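Local coordinates for protein D-alanine--D-alanine ligase (Coxiella burnetii, PDB 3TQT) that joins two D-alanine molecules into D-alanyl-D-alanine at the expense of ATP, a step of peptidoglycan biosynthesis for the bacterial cell wall, at residues L5-L10 with N30-A35; V102-H107 with G118-L123. One frame throughout, in Å; residues are numbered along the deposited sequence.

Interaction 1: L5-L10 with N30-A35; sequences LHISVL and NTLDAA
Leu32 meets Ile7 and Val9 in a purely apolar contact. One methyl of the leucine, CD1, does all the touching. Leu32 CD1 lies 4.1 Å from Val9 CG2 and 4.2 Å from Ile7 CG2. It thus bridges two residues that point to the same side of the strand, while Ser8 between them points away. Val9 CG1 lies anti to the backbone N (chi1 -177°), which leaves CG2, anti to the carbonyl carbon, as the methyl that meets Leu32. The Leu32 and Val9 side chains run past each other in opposite senses; that of Ile7 crosses Leu32 at a slant.

The polar bonds lie inside 30-35 or go to other parts of the chain; the strand bonds to strands 37-44 and 101-104. Leu32 is the first residue to leave helical geometry after helix 18-31. Just beyond it, Asp33 OD1 accepts from Ala35 N at 2.9 Å, which makes an Asx turn. The donor sits 32° out of the carboxylate plane, on the anti side.

The contact joins the first strand and the helix of a beta-alpha-beta unit, strand 5-12, helix 18-31 and strand 37-44. Ile348 of helix 340-370 also packs on Ile7 and Leu32. All three touching residues are buried. The residue that follows the helix rests on the sheet here through methyl contacts alone, without directional bonds.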
loop_
_atom_site.group_PDB
_atom_site.type_symbol
_atom_site.label_atom_id
_atom_site.label_comp_id
_atom_site.label_asym_id
_atom_site.label_seq_id
_atom_site.Cartn_x
_atom_site.Cartn_y
_atom_site.Cartn_z
ATOM N N LEU A 5 -27.793 -4.253 6.955
ATOM C CA LEU A 5 -26.586 -3.591 6.508
ATOM C C LEU A 5 -26.395 -3.945 5.051
ATOM O O LEU A 5 -26.568 -5.099 4.672
ATOM C CB LEU A 5 -25.382 -4.119 7.289
ATOM C CG LEU A 5 -25.260 -3.664 8.735
ATOM C CD1 LEU A 5 -24.147 -4.426 9.439
ATOM C CD2 LEU A 5 -24.994 -2.170 8.761
ATOM N N HIS A 6 -26.026 -2.964 4.240
ATOM C CA HIS A 6 -25.732 -3.227 2.831
ATOM C C HIS A 6 -24.288 -3.661 2.679
ATOM O O HIS A 6 -23.377 -2.925 3.039
ATOM C CB HIS A 6 -25.950 -1.975 1.986
ATOM C CG HIS A 6 -27.389 -1.628 1.781
ATOM N ND1 HIS A 6 -28.130 -2.129 0.732
ATOM C CD2 HIS A 6 -28.222 -0.825 2.483
ATOM C CE1 HIS A 6 -29.360 -1.652 0.797
ATOM N NE2 HIS A 6 -29.442 -0.861 1.853
ATOM N N ILE A 7 -24.089 -4.857 2.137
ATOM C CA ILE A 7 -22.766 -5.387 1.940
ATOM C C ILE A 7 -22.537 -5.496 0.437
ATOM O O ILE A 7 -23.373 -6.054 -0.276
ATOM C CB ILE A 7 -22.657 -6.792 2.568
ATOM C CG1 ILE A 7 -23.112 -6.745 4.028
ATOM C CG2 ILE A 7 -21.246 -7.343 2.431
ATOM C CD1 ILE A 7 -22.234 -5.878 4.917
ATOM N N SER A 8 -21.416 -4.954 -0.030
ATOM C CA SER A 8 -20.999 -5.116 -1.422
ATOM C C SER A 8 -19.825 -6.086 -1.513
ATOM O O SER A 8 -18.789 -5.890 -0.879
ATOM C CB SER A 8 -20.583 -3.773 -2.013
ATOM O OG SER A 8 -21.724 -2.997 -2.326
ATOM N N VAL A 9 -19.986 -7.142 -2.292
ATOM C CA VAL A 9 -18.892 -8.085 -2.477
ATOM C C VAL A 9 -18.241 -7.810 -3.825
ATOM O O VAL A 9 -18.919 -7.813 -4.850
ATOM C CB VAL A 9 -19.389 -9.531 -2.383
ATOM C CG1 VAL A 9 -18.215 -10.528 -2.517
ATOM C CG2 VAL A 9 -20.131 -9.732 -1.066
ATOM N N LEU A 10 -16.939 -7.529 -3.818
ATOM C CA LEU A 10 -16.217 -7.229 -5.056
ATOM C C LEU A 10 -15.516 -8.469 -5.551
ATOM O O LEU A 10 -14.799 -9.126 -4.794
ATOM C CB LEU A 10 -15.172 -6.135 -4.839
ATOM C CG LEU A 10 -15.618 -4.672 -4.802
ATOM C CD1 LEU A 10 -16.970 -4.501 -4.133
ATOM C CD2 LEU A 10 -14.546 -3.812 -4.125
ATOM N N ASN A 30 -23.423 -16.706 -0.883
ATOM C CA ASN A 30 -24.301 -17.798 -0.492
ATOM C C ASN A 30 -24.345 -17.994 1.020
ATOM O O ASN A 30 -25.304 -18.538 1.563
ATOM C CB ASN A 30 -23.836 -19.095 -1.163
ATOM C CG ASN A 30 -24.849 -20.208 -1.030
ATOM O OD1 ASN A 30 -26.045 -19.981 -1.191
ATOM N ND2 ASN A 30 -24.379 -21.414 -0.723
ATOM N N THR A 31 -23.301 -17.534 1.695
ATOM C CA THR A 31 -23.120 -17.832 3.108
ATOM C C THR A 31 -23.430 -16.646 4.025
ATOM O O THR A 31 -23.723 -16.837 5.208
ATOM C CB THR A 31 -21.691 -18.372 3.361
ATOM O OG1 THR A 31 -21.498 -19.556 2.566
ATOM C CG2 THR A 31 -21.497 -18.725 4.811
ATOM N N LEU A 32 -23.373 -15.427 3.490
ATOM C CA LEU A 32 -23.767 -14.241 4.261
ATOM C C LEU A 32 -25.190 -14.357 4.822
ATOM O O LEU A 32 -26.135 -14.677 4.104
ATOM C CB LEU A 32 -23.652 -12.965 3.421
ATOM C CG LEU A 32 -22.232 -12.436 3.210
ATOM C CD1 LEU A 32 -22.209 -11.390 2.110
ATOM C CD2 LEU A 32 -21.696 -11.861 4.507
ATOM N N ASP A 33 -25.324 -14.064 6.111
ATOM C CA ASP A 33 -26.589 -14.223 6.817
ATOM C C ASP A 33 -27.647 -13.326 6.171
ATOM O O ASP A 33 -27.607 -12.118 6.307
ATOM C CB ASP A 33 -26.378 -13.864 8.288
ATOM C CG ASP A 33 -27.600 -14.119 9.142
ATOM O OD1 ASP A 33 -28.712 -14.184 8.591
ATOM O OD2 ASP A 33 -27.431 -14.253 10.371
ATOM N N ALA A 34 -28.582 -13.924 5.445
ATOM C CA ALA A 34 -29.606 -13.161 4.734
ATOM C C ALA A 34 -30.463 -12.291 5.665
ATOM O O ALA A 34 -31.073 -11.319 5.224
ATOM C CB ALA A 34 -30.486 -14.098 3.929
ATOM N N ALA A 35 -30.511 -12.648 6.945
ATOM C CA ALA A 35 -31.256 -11.857 7.927
ATOM C C ALA A 35 -30.566 -10.528 8.220
ATOM O O ALA A 35 -31.224 -9.550 8.566
ATOM C CB ALA A 35 -31.456 -12.646 9.224
#

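Interaction 2: V102-H107 with G118-L123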
loop_
_atom_site.group_PDB
_atom_site.type_symbol
_atom_site.label_atom_id
_atom_site.label_comp_id
_atom_site.label_asym_id
_atom_site.label_seq_id
_atom_site.Cartn_x
_atom_site.Cartn_y
_atom_site.Cartn_z
ATOM N N VAL A 102 -17.711 -3.107 2.456
ATOM C CA VAL A 102 -17.297 -3.758 1.224
ATOM C C VAL A 102 -16.462 -4.978 1.558
ATOM O O VAL A 102 -15.642 -4.949 2.470
ATOM C CB VAL A 102 -16.504 -2.784 0.330
ATOM C CG1 VAL A 102 -15.933 -3.502 -0.870
ATOM C CG2 VAL A 102 -17.397 -1.611 -0.086
ATOM N N PHE A 103 -16.694 -6.061 0.829
ATOM C CA PHE A 103 -15.936 -7.272 1.023
ATOM C C PHE A 103 -15.088 -7.449 -0.229
ATOM O O PHE A 103 -15.564 -7.963 -1.229
ATOM C CB PHE A 103 -16.907 -8.443 1.189
ATOM C CG PHE A 103 -16.412 -9.525 2.106
ATOM C CD1 PHE A 103 -17.147 -9.891 3.224
ATOM C CD2 PHE A 103 -15.210 -10.160 1.861
ATOM C CE1 PHE A 103 -16.693 -10.881 4.060
ATOM C CE2 PHE A 103 -14.757 -11.154 2.692
ATOM C CZ PHE A 103 -15.501 -11.513 3.793
ATOM N N PRO A 104 -13.834 -6.971 -0.192
ATOM C CA PRO A 104 -12.999 -7.090 -1.376
ATOM C C PRO A 104 -12.661 -8.572 -1.536
ATOM O O PRO A 104 -12.120 -9.186 -0.610
ATOM C CB PRO A 104 -11.745 -6.274 -1.018
ATOM C CG PRO A 104 -12.012 -5.649 0.307
ATOM C CD PRO A 104 -13.092 -6.434 0.958
ATOM N N MET A 105 -13.016 -9.163 -2.668
ATOM C CA MET A 105 -12.759 -10.581 -2.826
ATOM C C MET A 105 -12.144 -10.798 -4.186
ATOM O O MET A 105 -12.428 -11.776 -4.869
ATOM C CB MET A 105 -14.027 -11.411 -2.612
ATOM C CG MET A 105 -13.797 -12.927 -2.508
ATOM S SD MET A 105 -12.436 -13.453 -1.420
ATOM C CE MET A 105 -12.781 -12.481 0.058
ATOM N N VAL A 106 -11.301 -9.848 -4.565
ATOM C CA VAL A 106 -10.461 -9.988 -5.735
ATOM C C VAL A 106 -9.093 -10.489 -5.279
ATOM O O VAL A 106 -8.412 -9.822 -4.493
ATOM C CB VAL A 106 -10.310 -8.648 -6.465
ATOM C CG1 VAL A 106 -9.261 -8.763 -7.568
ATOM C CG2 VAL A 106 -11.646 -8.203 -7.028
ATOM N N HIS A 107 -8.706 -11.672 -5.751
ATOM C CA HIS A 107 -7.401 -12.249 -5.420
ATOM C C HIS A 107 -6.317 -11.713 -6.348
ATOM O O HIS A 107 -6.568 -11.445 -7.522
ATOM C CB HIS A 107 -7.421 -13.782 -5.522
ATOM C CG HIS A 107 -8.577 -14.432 -4.821
ATOM N ND1 HIS A 107 -8.724 -14.419 -3.450
ATOM C CD2 HIS A 107 -9.632 -15.131 -5.306
ATOM C CE1 HIS A 107 -9.830 -15.069 -3.120
ATOM N NE2 HIS A 107 -10.395 -15.512 -4.228
ATOM N N GLY A 118 -7.172 0.968 -1.742
ATOM C CA GLY A 118 -6.923 2.400 -1.881
ATOM C C GLY A 118 -8.142 3.163 -2.371
ATOM O O GLY A 118 -8.452 4.256 -1.876
ATOM N N LEU A 119 -8.843 2.586 -3.342
ATOM C CA LEU A 119 -10.075 3.179 -3.847
ATOM C C LEU A 119 -11.101 3.234 -2.729
ATOM O O LEU A 119 -11.798 4.240 -2.545
ATOM C CB LEU A 119 -10.625 2.376 -5.028
ATOM C CG LEU A 119 -12.003 2.833 -5.506
ATOM C CD1 LEU A 119 -12.024 4.349 -5.662
ATOM C CD2 LEU A 119 -12.370 2.126 -6.818
ATOM N N LEU A 120 -11.175 2.156 -1.962
ATOM C CA LEU A 120 -12.149 2.069 -0.886
ATOM C C LEU A 120 -11.835 3.068 0.217
ATOM O O LEU A 120 -12.753 3.622 0.827
ATOM C CB LEU A 120 -12.239 0.642 -0.335
ATOM C CG LEU A 120 -12.739 -0.405 -1.340
ATOM C CD1 LEU A 120 -12.679 -1.776 -0.721
ATOM C CD2 LEU A 120 -14.164 -0.078 -1.796
ATOM N N GLU A 121 -10.549 3.307 0.474
ATOM C CA GLU A 121 -10.157 4.359 1.408
ATOM C C GLU A 121 -10.588 5.723 0.882
ATOM O O GLU A 121 -11.075 6.559 1.637
ATOM C CB GLU A 121 -8.648 4.373 1.646
ATOM C CG GLU A 121 -8.122 3.149 2.351
ATOM C CD GLU A 121 -8.413 3.147 3.831
ATOM O OE1 GLU A 121 -8.910 4.170 4.351
ATOM O OE2 GLU A 121 -8.142 2.113 4.474
ATOM N N LEU A 122 -10.408 5.952 -0.412
ATOM C CA LEU A 122 -10.770 7.244 -0.992
ATOM C C LEU A 122 -12.280 7.466 -0.918
ATOM O O LEU A 122 -12.745 8.604 -0.861
ATOM C CB LEU A 122 -10.321 7.323 -2.446
ATOM C CG LEU A 122 -8.818 7.441 -2.648
ATOM C CD1 LEU A 122 -8.498 7.210 -4.113
ATOM C CD2 LEU A 122 -8.368 8.827 -2.207
ATOM N N LEU A 123 -13.033 6.373 -0.938
ATOM C CA LEU A 123 -14.491 6.439 -0.828
ATOM C C LEU A 123 -14.940 6.458 0.628
ATOM O O LEU A 123 -16.136 6.545 0.913
ATOM C CB LEU A 123 -15.146 5.262 -1.544
ATOM C CG LEU A 123 -15.011 5.213 -3.064
ATOM C CD1 LEU A 123 -15.683 3.986 -3.591
ATOM C CD2 LEU A 123 -15.629 6.439 -3.690
#
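Pro104 brings the one ring that touches the other segment, and it does so through a single corner. Its CG lies 4.1 Å from Leu120 CD1, and the two side chains cross at a slant. The His107 ring takes no part across the contact. On one face it has Met105 O, 4.3 Å above the plane and shifted toward the rim. Both ring nitrogens are bonded: ND1 to Ile320 O and NE2 to Ser24 OG. These two bonds fix how the ring is turned.

Val102 and Leu120 make the larger part of the contact. Leu120 points its forked end at the strand, with CG anti to its own carbonyl carbon (chi1 -64°). Leu120 CD1 comes to 3.7 Å from Val102 CG1. The other prong, Leu120 CD2, sits about equally far from both valine methyls, 4.0 Å from Val102 CG1 and 4.0 Å from Val102 CG2. Both prongs thus close on Val102 CG1; CD2 also reaches CG2, and CD1 alone extends to the proline.

This is a helix packed on the face of a strand. Strand 101-104 lies beside strand 5-12 in the mixed sheet of the N-terminal domain, whose family belongs to the Rossmann-like clan. Val102 also bonds through its backbone to Pro126 and Val128. Helix 115-122 covers the face to which Val102 and Pro104 point. Phe103 points the other way, onto Ile28 of helix 18-31, so the strand is sandwiched between helices.

The last turn of the helix is held by Leu122 N to Gly118 O at 3.0 Å and Leu123 N to Leu119 O at 2.9 Å. Its outer side reaches the second subunit, where Leu119 packs on Leu122 of that chain and Glu121 on Ala115 of that chain.

Overall arrangement
Interactions 1 and 2 come in series along the chain, and their centres lie 15 Å apart in the N-terminal domain. They share one mixed sheet, in which strands 5-12 and 101-104 are parallel neighbours. The two strands are joined by probable backbone hydrogen bonds, Ser8 O to Phe103 N and Leu10 O to Met105 N. Leu10 also packs on Val102. Interaction 1 sets the residue just after helix 18-31 on one face of the sheet; interaction 2 sets helix 115-122 on the other. They are part of the helix-sheet-helix layering of this domain. Helix 115-122 also faces the second subunit, so interaction 2 ties the sheet to the dimer interface.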